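Local structure of ferrous iron transport protein B (Escherichia coli, 3I8S) at residues D56-Y61 with S71-I76; L89-D94 with Y103-L108; L4-I9 with V52-L57. The protein takes up ferrous iron across the bacterial inner membrane, powered by GTP, with this N-terminal cytosolic domain binding and slowly hydrolysing the nucleotide. All coordinates share one frame; numbering follows the deposited sequence.

Contact 1. Residues D56-Y61 with S71-I76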
ATOM      1  N   ASP A  56       9.668 -10.055  -1.435  1.00 25.98           N
ATOM      2  CA  ASP A  56       8.309 -10.509  -1.140  1.00 26.23           C
ATOM      3  C   ASP A  56       7.960 -10.101   0.282  1.00 26.87           C
ATOM      4  O   ASP A  56       8.552 -10.627   1.227  1.00 29.62           O
ATOM      5  CB  ASP A  56       8.232 -12.025  -1.261  1.00 26.72           C
ATOM      6  CG  ASP A  56       6.814 -12.571  -0.997  1.00 28.92           C
ATOM      7  OD1 ASP A  56       5.812 -11.906  -1.294  1.00 33.67           O
ATOM      8  OD2 ASP A  56       6.757 -13.702  -0.533  1.00 39.45           O
ATOM      9  N   LEU A  57       6.991  -9.243   0.466  1.00 24.26           N
ATOM     10  CA  LEU A  57       6.673  -8.814   1.840  1.00 24.85           C
ATOM     11  C   LEU A  57       5.566  -9.710   2.452  1.00 25.29           C
ATOM     12  O   LEU A  57       4.716 -10.229   1.726  1.00 25.09           O
ATOM     13  CB  LEU A  57       6.268  -7.354   1.836  1.00 25.06           C
ATOM     14  CG  LEU A  57       7.239  -6.346   1.244  1.00 25.84           C
ATOM     15  CD1 LEU A  57       6.694  -4.950   1.399  1.00 28.96           C
ATOM     16  CD2 LEU A  57       8.630  -6.532   1.888  1.00 25.80           C
ATOM     17  N   PRO A  58       5.580  -9.901   3.787  1.00 23.58           N
ATOM     18  CA  PRO A  58       4.554 -10.770   4.376  1.00 23.80           C
ATOM     19  C   PRO A  58       3.169 -10.220   4.078  1.00 23.65           C
ATOM     20  O   PRO A  58       3.006  -9.016   3.958  1.00 23.97           O
ATOM     21  CB  PRO A  58       4.856 -10.727   5.873  1.00 23.90           C
ATOM     22  CG  PRO A  58       6.247 -10.305   5.969  1.00 25.90           C
ATOM     23  CD  PRO A  58       6.490  -9.376   4.812  1.00 24.18           C
ATOM     24  N   GLY A  59       2.206 -11.103   3.877  1.00 23.37           N
ATOM     25  CA  GLY A  59       0.837 -10.681   3.581  1.00 23.14           C
ATOM     26  C   GLY A  59       0.280  -9.894   4.741  1.00 23.21           C
ATOM     27  O   GLY A  59       0.517 -10.232   5.895  1.00 21.12           O
ATOM     28  N   THR A  60      -0.490  -8.846   4.426  1.00 23.28           N
ATOM     29  CA  THR A  60      -1.046  -7.971   5.428  1.00 24.26           C
ATOM     30  C   THR A  60      -2.310  -7.236   4.911  1.00 22.90           C
ATOM     31  O   THR A  60      -2.407  -6.961   3.726  1.00 21.36           O
ATOM     32  CB  THR A  60       0.011  -6.932   5.959  1.00 25.11           C
ATOM     33  OG1 THR A  60      -0.501  -6.309   7.135  1.00 27.94           O
ATOM     34  CG2 THR A  60       0.389  -5.858   4.914  1.00 27.11           C
ATOM     35  N   TYR A  61      -3.231  -6.963   5.839  1.00 22.65           N
ATOM     36  CA  TYR A  61      -4.449  -6.207   5.552  1.00 23.18           C
ATOM     37  C   TYR A  61      -4.162  -4.690   5.548  1.00 22.61           C
ATOM     38  O   TYR A  61      -4.822  -3.932   4.854  1.00 22.79           O
ATOM     39  CB  TYR A  61      -5.550  -6.545   6.576  1.00 22.55           C
ATOM     40  CG  TYR A  61      -6.733  -5.629   6.445  1.00 23.07           C
ATOM     41  CD1 TYR A  61      -7.593  -5.714   5.357  1.00 23.75           C
ATOM     42  CD2 TYR A  61      -7.005  -4.665   7.431  1.00 22.54           C
ATOM     43  CE1 TYR A  61      -8.676  -4.834   5.226  1.00 23.88           C
ATOM     44  CE2 TYR A  61      -8.056  -3.787   7.291  1.00 23.87           C
ATOM     45  CZ  TYR A  61      -8.907  -3.895   6.230  1.00 23.41           C
ATOM     46  OH  TYR A  61      -9.946  -2.991   6.137  1.00 25.00           O
ATOM     47  N   SER A  71       0.012  -8.494  14.385  1.00 37.34           N
ATOM     48  CA  SER A  71       0.952  -9.369  13.706  1.00 36.29           C
ATOM     49  C   SER A  71       2.313  -8.709  13.392  1.00 34.80           C
ATOM     50  O   SER A  71       2.433  -7.517  13.038  1.00 32.82           O
ATOM     51  CB  SER A  71       0.328  -9.998  12.437  1.00 35.99           C
ATOM     52  OG  SER A  71       0.191  -9.094  11.358  1.00 37.63           O
ATOM     53  N   LEU A  72       3.335  -9.530  13.541  1.00 34.43           N
ATOM     54  CA  LEU A  72       4.655  -9.202  13.044  1.00 33.99           C
ATOM     55  C   LEU A  72       4.579  -8.888  11.596  1.00 33.44           C
ATOM     56  O   LEU A  72       5.152  -7.892  11.156  1.00 32.95           O
ATOM     57  CB  LEU A  72       5.618 -10.379  13.223  1.00 34.74           C
ATOM     58  CG  LEU A  72       6.553 -10.318  14.401  1.00 36.23           C
ATOM     59  CD1 LEU A  72       7.203 -11.685  14.578  1.00 36.59           C
ATOM     60  CD2 LEU A  72       7.584  -9.238  14.119  1.00 39.18           C
ATOM     61  N   ASP A  73       3.844  -9.727  10.850  1.00 33.22           N
ATOM     62  CA  ASP A  73       3.781  -9.623   9.378  1.00 32.51           C
ATOM     63  C   ASP A  73       3.500  -8.183   8.934  1.00 31.34           C
ATOM     64  O   ASP A  73       4.144  -7.668   8.037  1.00 32.16           O
ATOM     65  CB  ASP A  73       2.735 -10.601   8.788  1.00 32.26           C
ATOM     66  CG  ASP A  73       3.224 -12.062   8.719  1.00 36.01           C
ATOM     67  OD1 ASP A  73       4.307 -12.430   9.248  1.00 40.40           O
ATOM     68  OD2 ASP A  73       2.493 -12.906   8.135  1.00 40.81           O
ATOM     69  N   GLU A  74       2.531  -7.536   9.562  1.00 30.43           N
ATOM     70  CA  GLU A  74       2.187  -6.134   9.318  1.00 29.40           C
ATOM     71  C   GLU A  74       3.270  -5.085   9.663  1.00 28.17           C
ATOM     72  O   GLU A  74       3.486  -4.087   8.927  1.00 26.86           O
ATOM     73  CB  GLU A  74       0.894  -5.843  10.082  1.00 31.02           C
ATOM     74  CG  GLU A  74       0.358  -4.437  10.059  1.00 31.08           C
ATOM     75  CD  GLU A  74       1.184  -3.452  10.846  1.00 36.21           C
ATOM     76  OE1 GLU A  74       1.330  -3.648  12.069  1.00 39.22           O
ATOM     77  OE2 GLU A  74       1.667  -2.454  10.246  1.00 41.26           O
ATOM     78  N   GLN A  75       3.931  -5.267  10.793  1.00 26.48           N
ATOM     79  CA  GLN A  75       5.020  -4.337  11.156  1.00 26.51           C
ATOM     80  C   GLN A  75       6.221  -4.485  10.234  1.00 24.84           C
ATOM     81  O   GLN A  75       6.871  -3.504   9.863  1.00 21.57           O
ATOM     82  CB  GLN A  75       5.410  -4.541  12.595  1.00 25.75           C
ATOM     83  CG  GLN A  75       4.248  -4.166  13.477  1.00 27.34           C
ATOM     84  CD  GLN A  75       4.500  -4.269  14.914  1.00 27.92           C
ATOM     85  OE1 GLN A  75       5.404  -4.975  15.388  1.00 27.44           O
ATOM     86  NE2 GLN A  75       3.658  -3.565  15.677  1.00 31.23           N
ATOM     87  N   ILE A  76       6.485  -5.725   9.838  1.00 25.17           N
ATOM     88  CA  ILE A  76       7.577  -5.994   8.886  1.00 25.31           C
ATOM     89  C   ILE A  76       7.357  -5.288   7.546  1.00 25.21           C
ATOM     90  O   ILE A  76       8.261  -4.636   6.983  1.00 23.70           O
ATOM     91  CB  ILE A  76       7.774  -7.527   8.697  1.00 25.80           C
ATOM     92  CG1 ILE A  76       8.345  -8.129   9.959  1.00 25.44           C
ATOM     93  CG2 ILE A  76       8.644  -7.815   7.462  1.00 26.27           C
ATOM     94  CD1 ILE A  76       8.185  -9.679  10.118  1.00 24.93           C
TER
HETATM   95  O   HOH W   1       0.292 -12.774   6.667  1.00 27.35           O
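Asp73 OD2 is gripped here by one short bond: a water donates to it at 2.6 Å. The same water donates its other hydrogen to Gly59 O, at 2.7 Å. It thus ties the carboxylate to the loop backbone, two acceptors that could not bond each other directly. The torsions set this up. Asp73 CG stands beside its own backbone N and anti to the carbonyl carbon (chi1 -78°), which turns a face of the carboxylate to Pro58. Pro58 CB sits over that face, 3.5 Å from Asp73 CG. Further round the ring, Pro58 CD meets the Ile76 CG2 branch at 3.8 Å, and the two side chains cross at about a right angle. Pro58 therefore sits against both Asp73 and Ile76, three residues apart and so nearly one helical turn. Residues Asp56 to Gly59 form the DxxG (G3) motif of the GTPase fold, a predicted part of the GTP site. In G proteins this motif opens switch II, and here helix 72-83 follows it. Leu57 O accepts a bond from Lys16 NZ of the P-loop, so the loop is held on that side too. The helix start is capped by Ser71. Ser71 OG accepts from Glu74 N at 3.3 Å, a weak bond but fairly straight at 161°. Asp73 also lies in this first turn, where the helix end would be expected to favour its negative charge. Two residues on from Pro58, Thr60 OG1 lies anti to its backbone N (chi1 -167°) and presses on Glu74 CB at 3.3 Å. Its polar partner is Ser62 O. Glu74 bends at chi2 and carries OE1 away to Thr65 OG1.

Contact 2. Residues L89-D94 with Y103-L108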
ATOM      1  N   LEU A  89       6.660  -0.249  -5.546  1.00 25.23           N
ATOM      2  CA  LEU A  89       5.935  -1.376  -4.981  1.00 25.28           C
ATOM      3  C   LEU A  89       4.982  -1.913  -6.036  1.00 25.61           C
ATOM      4  O   LEU A  89       4.434  -1.142  -6.845  1.00 26.43           O
ATOM      5  CB  LEU A  89       5.093  -0.923  -3.803  1.00 25.48           C
ATOM      6  CG  LEU A  89       5.796  -0.288  -2.654  1.00 29.15           C
ATOM      7  CD1 LEU A  89       4.694   0.122  -1.650  1.00 31.85           C
ATOM      8  CD2 LEU A  89       6.781  -1.305  -2.112  1.00 25.83           C
ATOM      9  N   ILE A  90       4.812  -3.230  -6.064  1.00 24.45           N
ATOM     10  CA  ILE A  90       3.737  -3.864  -6.826  1.00 23.82           C
ATOM     11  C   ILE A  90       2.797  -4.361  -5.775  1.00 22.84           C
ATOM     12  O   ILE A  90       3.165  -5.183  -4.903  1.00 23.62           O
ATOM     13  CB  ILE A  90       4.200  -5.028  -7.746  1.00 24.31           C
ATOM     14  CG1 ILE A  90       5.117  -4.448  -8.833  1.00 24.93           C
ATOM     15  CG2 ILE A  90       2.965  -5.754  -8.372  1.00 23.72           C
ATOM     16  CD1 ILE A  90       5.817  -5.491  -9.612  1.00 25.04           C
ATOM     17  N   ASN A  91       1.593  -3.822  -5.830  1.00 23.80           N
ATOM     18  CA  ASN A  91       0.544  -4.147  -4.894  1.00 23.53           C
ATOM     19  C   ASN A  91      -0.414  -5.117  -5.523  1.00 23.53           C
ATOM     20  O   ASN A  91      -1.141  -4.743  -6.429  1.00 24.46           O
ATOM     21  CB  ASN A  91      -0.153  -2.866  -4.446  1.00 24.17           C
ATOM     22  CG  ASN A  91      -1.355  -3.108  -3.518  1.00 23.67           C
ATOM     23  OD1 ASN A  91      -1.440  -4.087  -2.728  1.00 26.64           O
ATOM     24  ND2 ASN A  91      -2.278  -2.176  -3.592  1.00 21.23           N
ATOM     25  N   VAL A  92      -0.362  -6.356  -5.069  1.00 22.87           N
ATOM     26  CA  VAL A  92      -1.223  -7.445  -5.604  1.00 22.95           C
ATOM     27  C   VAL A  92      -2.584  -7.368  -4.961  1.00 24.07           C
ATOM     28  O   VAL A  92      -2.693  -7.471  -3.740  1.00 25.61           O
ATOM     29  CB  VAL A  92      -0.575  -8.806  -5.443  1.00 24.05           C
ATOM     30  CG1 VAL A  92      -1.430  -9.827  -6.144  1.00 23.38           C
ATOM     31  CG2 VAL A  92       0.857  -8.765  -6.015  1.00 27.94           C
ATOM     32  N   VAL A  93      -3.612  -7.124  -5.770  1.00 22.36           N
ATOM     33  CA  VAL A  93      -4.960  -6.863  -5.289  1.00 22.83           C
ATOM     34  C   VAL A  93      -5.905  -7.902  -5.826  1.00 22.96           C
ATOM     35  O   VAL A  93      -5.985  -8.124  -7.015  1.00 23.70           O
ATOM     36  CB  VAL A  93      -5.443  -5.427  -5.692  1.00 21.94           C
ATOM     37  CG1 VAL A  93      -6.997  -5.248  -5.456  1.00 21.39           C
ATOM     38  CG2 VAL A  93      -4.580  -4.381  -4.961  1.00 22.29           C
ATOM     39  N   ASP A  94      -6.571  -8.600  -4.921  1.00 22.84           N
ATOM     40  CA  ASP A  94      -7.604  -9.604  -5.226  1.00 22.27           C
ATOM     41  C   ASP A  94      -8.910  -8.949  -5.755  1.00 21.96           C
ATOM     42  O   ASP A  94      -9.670  -8.412  -4.974  1.00 22.67           O
ATOM     43  CB  ASP A  94      -7.862 -10.436  -3.955  1.00 23.04           C
ATOM     44  CG  ASP A  94      -8.966 -11.486  -4.104  1.00 22.70           C
ATOM     45  OD1 ASP A  94      -9.523 -11.672  -5.220  1.00 24.64           O
ATOM     46  OD2 ASP A  94      -9.308 -12.196  -3.088  1.00 22.60           O
ATOM     47  N   TYR A 103      -7.937  -1.335   1.275  1.00 20.93           N
ATOM     48  CA  TYR A 103      -7.513  -0.607   2.494  1.00 20.96           C
ATOM     49  C   TYR A 103      -5.986  -0.456   2.481  1.00 22.26           C
ATOM     50  O   TYR A 103      -5.429   0.634   2.669  1.00 20.11           O
ATOM     51  CB  TYR A 103      -8.019  -1.282   3.740  1.00 20.91           C
ATOM     52  CG  TYR A 103      -7.849  -0.417   4.962  1.00 22.67           C
ATOM     53  CD1 TYR A 103      -8.783   0.557   5.261  1.00 22.33           C
ATOM     54  CD2 TYR A 103      -6.720  -0.534   5.786  1.00 24.72           C
ATOM     55  CE1 TYR A 103      -8.631   1.378   6.352  1.00 21.07           C
ATOM     56  CE2 TYR A 103      -6.560   0.276   6.899  1.00 23.34           C
ATOM     57  CZ  TYR A 103      -7.527   1.250   7.158  1.00 23.33           C
ATOM     58  OH  TYR A 103      -7.403   2.063   8.246  1.00 24.39           O
ATOM     59  N   LEU A 104      -5.298  -1.564   2.246  1.00 21.05           N
ATOM     60  CA  LEU A 104      -3.844  -1.552   2.110  1.00 21.80           C
ATOM     61  C   LEU A 104      -3.365  -0.625   0.983  1.00 21.05           C
ATOM     62  O   LEU A 104      -2.510   0.200   1.165  1.00 21.50           O
ATOM     63  CB  LEU A 104      -3.334  -2.966   1.836  1.00 20.50           C
ATOM     64  CG  LEU A 104      -1.812  -3.118   1.694  1.00 22.90           C
ATOM     65  CD1 LEU A 104      -1.007  -2.619   2.911  1.00 24.59           C
ATOM     66  CD2 LEU A 104      -1.493  -4.649   1.428  1.00 22.80           C
ATOM     67  N   THR A 105      -3.945  -0.771  -0.193  1.00 21.97           N
ATOM     68  CA  THR A 105      -3.621   0.076  -1.310  1.00 21.90           C
ATOM     69  C   THR A 105      -3.654   1.577  -0.960  1.00 21.12           C
ATOM     70  O   THR A 105      -2.708   2.325  -1.273  1.00 20.63           O
ATOM     71  CB  THR A 105      -4.572  -0.201  -2.491  1.00 21.32           C
ATOM     72  OG1 THR A 105      -4.778  -1.621  -2.671  1.00 23.08           O
ATOM     73  CG2 THR A 105      -3.986   0.435  -3.745  1.00 23.91           C
ATOM     74  N   LEU A 106      -4.727   2.006  -0.332  1.00 21.41           N
ATOM     75  CA  LEU A 106      -4.864   3.415   0.045  1.00 23.08           C
ATOM     76  C   LEU A 106      -3.763   3.835   0.989  1.00 22.83           C
ATOM     77  O   LEU A 106      -3.283   4.934   0.898  1.00 22.92           O
ATOM     78  CB  LEU A 106      -6.224   3.764   0.592  1.00 23.72           C
ATOM     79  CG  LEU A 106      -7.166   4.367  -0.479  1.00 28.46           C
ATOM     80  CD1 LEU A 106      -7.282   3.503  -1.693  1.00 29.53           C
ATOM     81  CD2 LEU A 106      -8.568   4.694   0.144  1.00 26.14           C
ATOM     82  N   GLN A 107      -3.360   2.960   1.919  1.00 23.35           N
ATOM     83  CA  GLN A 107      -2.256   3.294   2.820  0.50 22.82           C
ATOM     84  C   GLN A 107      -0.970   3.528   2.045  1.00 22.30           C
ATOM     85  O   GLN A 107      -0.247   4.478   2.333  1.00 23.17           O
ATOM     86  CB  GLN A 107      -2.045   2.210   3.888  0.50 23.00           C
ATOM     87  CG  GLN A 107      -3.245   2.006   4.807  0.50 22.10           C
ATOM     88  CD  GLN A 107      -2.893   2.065   6.309  0.50 23.76           C
ATOM     89  OE1 GLN A 107      -2.469   1.065   6.913  0.50 21.52           O
ATOM     90  NE2 GLN A 107      -3.067   3.242   6.906  0.50 21.07           N
ATOM     91  N   LEU A 108      -0.674   2.665   1.080  1.00 22.23           N
ATOM     92  CA  LEU A 108       0.530   2.783   0.244  1.00 22.83           C
ATOM     93  C   LEU A 108       0.509   4.083  -0.532  1.00 22.81           C
ATOM     94  O   LEU A 108       1.501   4.790  -0.569  1.00 21.66           O
ATOM     95  CB  LEU A 108       0.672   1.643  -0.756  1.00 23.46           C
ATOM     96  CG  LEU A 108       0.699   0.263  -0.149  1.00 26.27           C
ATOM     97  CD1 LEU A 108       0.680  -0.693  -1.281  1.00 25.17           C
ATOM     98  CD2 LEU A 108       1.934   0.150   0.726  1.00 25.65           C
TER
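Three side chains of strand 89-94, Leu89, Asn91 and Val93, point at helix 103-108 and meet Leu104, Thr105 and Leu108. Strand and helix are the first two elements of a beta-alpha-beta unit that ends in strand 115-120. The helix runs back across the sheet nearly antiparallel to the strand, with the short axes 9.5 Å apart and at 159°. Leu108 reaches the strand with both methyls. Its CD2 meets Leu89 CD1 at 3.6 Å, tip to tip, and the two chains cross obliquely. Its CD1 lies 3.9 Å from Asn91 CG. Asn91 holds CG anti to its backbone N (chi1 176°), which sends the amide straight at the helix. There it crosses Thr105 at about a right angle. The modelled Asn91 ND2 is 2.7 Å from Thr105 OG1. Leu104 slides past the amide in the opposite direction, and its contact is looser. All six of these residues are buried, so the Asn91 amide and the Thr105 hydroxyl are polar groups within an otherwise apolar interface. Around them, Leu108 also packs on Ile9 and Cys115, and Val93 on Val117 and Leu119. Leu104 reaches Asn11 of the P-loop, which places this helix close to the GTP site. Thr105 OG1 makes a weak hydrogen bond with Asn101 O, one turn back in the helix. OG1 stands beside its own backbone N, and from there it touches Val93 CG2 at 3.6 Å.

Contact 3. Residues L4-I9 with V52-L57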
ATOM      1  N   LEU A   4      16.983  -2.435  -9.778  1.00 22.76           N
ATOM      2  CA  LEU A   4      15.737  -1.753  -9.434  1.00 22.45           C
ATOM      3  C   LEU A   4      15.080  -2.582  -8.378  1.00 23.16           C
ATOM      4  O   LEU A   4      14.831  -3.768  -8.607  1.00 23.35           O
ATOM      5  CB  LEU A   4      14.806  -1.619 -10.646  1.00 22.26           C
ATOM      6  CG  LEU A   4      13.524  -0.845 -10.441  1.00 22.66           C
ATOM      7  CD1 LEU A   4      13.747   0.678 -10.206  1.00 21.38           C
ATOM      8  CD2 LEU A   4      12.595  -1.053 -11.679  1.00 24.48           C
ATOM      9  N   THR A   5      14.822  -1.980  -7.209  1.00 23.43           N
ATOM     10  CA  THR A   5      14.253  -2.719  -6.082  1.00 23.04           C
ATOM     11  C   THR A   5      12.753  -2.495  -5.980  1.00 23.51           C
ATOM     12  O   THR A   5      12.289  -1.361  -5.834  1.00 23.20           O
ATOM     13  CB  THR A   5      14.920  -2.303  -4.772  1.00 23.71           C
ATOM     14  OG1 THR A   5      16.325  -2.514  -4.893  1.00 24.84           O
ATOM     15  CG2 THR A   5      14.371  -3.120  -3.582  1.00 24.82           C
ATOM     16  N   ILE A   6      12.029  -3.594  -6.043  1.00 22.93           N
ATOM     17  CA  ILE A   6      10.571  -3.615  -5.970  1.00 23.34           C
ATOM     18  C   ILE A   6      10.076  -4.445  -4.774  1.00 24.35           C
ATOM     19  O   ILE A   6      10.499  -5.607  -4.574  1.00 24.61           O
ATOM     20  CB  ILE A   6       9.964  -4.153  -7.266  1.00 22.61           C
ATOM     21  CG1 ILE A   6      10.476  -3.386  -8.467  1.00 23.99           C
ATOM     22  CG2 ILE A   6       8.422  -4.130  -7.130  1.00 24.26           C
ATOM     23  CD1 ILE A   6       9.871  -3.805  -9.738  1.00 24.50           C
ATOM     24  N   GLY A   7       9.186  -3.834  -3.963  1.00 23.37           N
ATOM     25  CA  GLY A   7       8.516  -4.519  -2.862  1.00 24.93           C
ATOM     26  C   GLY A   7       7.220  -5.129  -3.386  1.00 24.71           C
ATOM     27  O   GLY A   7       6.417  -4.402  -4.025  1.00 26.35           O
ATOM     28  N   LEU A   8       7.005  -6.411  -3.121  1.00 24.50           N
ATOM     29  CA  LEU A   8       5.732  -7.068  -3.457  1.00 24.22           C
ATOM     30  C   LEU A   8       4.840  -7.207  -2.214  1.00 24.31           C
ATOM     31  O   LEU A   8       5.210  -7.765  -1.175  1.00 24.66           O
ATOM     32  CB  LEU A   8       6.015  -8.384  -4.130  1.00 24.92           C
ATOM     33  CG  LEU A   8       4.842  -9.118  -4.734  1.00 23.66           C
ATOM     34  CD1 LEU A   8       4.329  -8.356  -5.995  1.00 23.55           C
ATOM     35  CD2 LEU A   8       5.242 -10.599  -4.958  1.00 24.26           C
ATOM     36  N   ILE A   9       3.663  -6.595  -2.285  1.00 25.13           N
ATOM     37  CA  ILE A   9       2.855  -6.451  -1.092  1.00 26.32           C
ATOM     38  C   ILE A   9       1.388  -6.658  -1.440  1.00 25.98           C
ATOM     39  O   ILE A   9       0.920  -6.202  -2.498  1.00 24.35           O
ATOM     40  CB  ILE A   9       3.003  -5.056  -0.437  1.00 26.24           C
ATOM     41  CG1 ILE A   9       2.383  -5.128   0.999  1.00 30.62           C
ATOM     42  CG2 ILE A   9       2.510  -3.971  -1.416  1.00 28.88           C
ATOM     43  CD1 ILE A   9       2.715  -3.985   1.955  1.00 30.84           C
ATOM     44  N   VAL A  52      15.814  -6.360 -11.966  1.00 21.40           N
ATOM     45  CA  VAL A  52      15.000  -6.158 -10.776  1.00 21.84           C
ATOM     46  C   VAL A  52      15.309  -7.152  -9.638  1.00 22.13           C
ATOM     47  O   VAL A  52      15.541  -8.344  -9.864  1.00 22.52           O
ATOM     48  CB  VAL A  52      13.473  -6.284 -11.109  1.00 20.65           C
ATOM     49  CG1 VAL A  52      12.592  -6.201  -9.805  1.00 23.59           C
ATOM     50  CG2 VAL A  52      13.049  -5.237 -12.177  1.00 22.64           C
ATOM     51  N   THR A  53      15.363  -6.611  -8.429  1.00 22.24           N
ATOM     52  CA  THR A  53      15.294  -7.398  -7.202  1.00 23.01           C
ATOM     53  C   THR A  53      13.906  -7.200  -6.675  1.00 22.94           C
ATOM     54  O   THR A  53      13.491  -6.064  -6.424  1.00 22.31           O
ATOM     55  CB  THR A  53      16.318  -6.948  -6.127  1.00 23.69           C
ATOM     56  OG1 THR A  53      17.658  -7.144  -6.629  1.00 25.50           O
ATOM     57  CG2 THR A  53      16.150  -7.748  -4.839  1.00 23.99           C
ATOM     58  N   LEU A  54      13.219  -8.314  -6.467  1.00 23.34           N
ATOM     59  CA  LEU A  54      11.853  -8.366  -5.955  1.00 23.28           C
ATOM     60  C   LEU A  54      11.858  -8.944  -4.554  1.00 22.71           C
ATOM     61  O   LEU A  54      12.266 -10.075  -4.347  1.00 20.64           O
ATOM     62  CB  LEU A  54      10.989  -9.250  -6.878  1.00 22.51           C
ATOM     63  CG  LEU A  54       9.497  -9.298  -6.634  1.00 24.70           C
ATOM     64  CD1 LEU A  54       8.934  -7.879  -6.870  1.00 24.97           C
ATOM     65  CD2 LEU A  54       8.839 -10.442  -7.517  1.00 22.95           C
ATOM     66  N   VAL A  55      11.408  -8.151  -3.600  1.00 22.52           N
ATOM     67  CA  VAL A  55      11.349  -8.514  -2.196  1.00 24.34           C
ATOM     68  C   VAL A  55       9.906  -8.828  -1.834  1.00 25.53           C
ATOM     69  O   VAL A  55       8.999  -7.971  -1.965  1.00 26.04           O
ATOM     70  CB  VAL A  55      11.897  -7.353  -1.296  1.00 24.37           C
ATOM     71  CG1 VAL A  55      11.808  -7.769   0.176  1.00 24.23           C
ATOM     72  CG2 VAL A  55      13.319  -6.984  -1.702  1.00 25.07           C
ATOM     73  N   ASP A  56       9.668 -10.055  -1.435  1.00 25.98           N
ATOM     74  CA  ASP A  56       8.309 -10.509  -1.140  1.00 26.23           C
ATOM     75  C   ASP A  56       7.960 -10.101   0.282  1.00 26.87           C
ATOM     76  O   ASP A  56       8.552 -10.627   1.227  1.00 29.62           O
ATOM     77  CB  ASP A  56       8.232 -12.025  -1.261  1.00 26.72           C
ATOM     78  CG  ASP A  56       6.814 -12.571  -0.997  1.00 28.92           C
ATOM     79  OD1 ASP A  56       5.812 -11.906  -1.294  1.00 33.67           O
ATOM     80  OD2 ASP A  56       6.757 -13.702  -0.533  1.00 39.45           O
ATOM     81  N   LEU A  57       6.991  -9.243   0.466  1.00 24.26           N
ATOM     82  CA  LEU A  57       6.673  -8.814   1.840  1.00 24.85           C
ATOM     83  C   LEU A  57       5.566  -9.710   2.452  1.00 25.29           C
ATOM     84  O   LEU A  57       4.716 -10.229   1.726  1.00 25.09           O
ATOM     85  CB  LEU A  57       6.268  -7.354   1.836  1.00 25.06           C
ATOM     86  CG  LEU A  57       7.239  -6.346   1.244  1.00 25.84           C
ATOM     87  CD1 LEU A  57       6.694  -4.950   1.399  1.00 28.96           C
ATOM     88  CD2 LEU A  57       8.630  -6.532   1.888  1.00 25.80           C
TER
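Ile6 and Leu8 are bumps on one face of this parallel strand pair. Ile6 CD1 leans back on Val52 CG1 at 3.6 Å. Its CG2 meets Leu54 CD1 at 3.8 Å, so Ile6 fills the hollow between these two. Leu54 holds CG anti to its backbone N (chi1 -172°), which swings CD1 toward strand 4-9. There it touches Leu8 CB at 4.0 Å, and Leu8 lies between Leu54 and Asp56. Helix 16-24 covers this face, with Phe20 against Leu8 and Leu54. The two strands are central to the P-loop GTPase sheet: strand 4-9 leads into the P-loop, and strand 52-56 ends in Asp56, first of the DxxG motif. Five backbone bonds join them. The middle three are almost straight, such as Leu8 N to Val55 O at 2.8 Å (177°). The opposite face carries Thr5, Thr53 and Val55, and Gly7 has no side chain there. Leu57 CD1 overhangs the spot where a CB of Gly7 would point, and reaches Ile9 CB at 4.1 Å. Tyr80 and Ile81 of helix 72-83 close over Leu57. On the Ile6 face, Asp56 lies beside Lys16, and its OD1, 3.9 Å from Leu8 CD2, is buried with no partner in this model.

Contact 2, a helix packed on the sheet, is the most deeply buried. Contact 3 is mostly buried within the sheet. Contact 1 is only partly buried and includes the predicted GTP-site loop. Backbone bonds dominate contact 3, side-chain packing contact 2, and a bridging water with proline packing contact 1. Contacts 1 and 3 share Asp56 and Leu57, where the strand ends and the loop begins. Contacts 2 and 3 meet at neighbouring strands, with Ile90 N 2.8 Å from Gly7 O, a probable hydrogen bond. Contacts 1 and 2 touch where Thr60 O packs on Leu104 CD2 at 3.4 Å. The loop of contact 1 thus lies against helix 98-111 as well as helix 72-83.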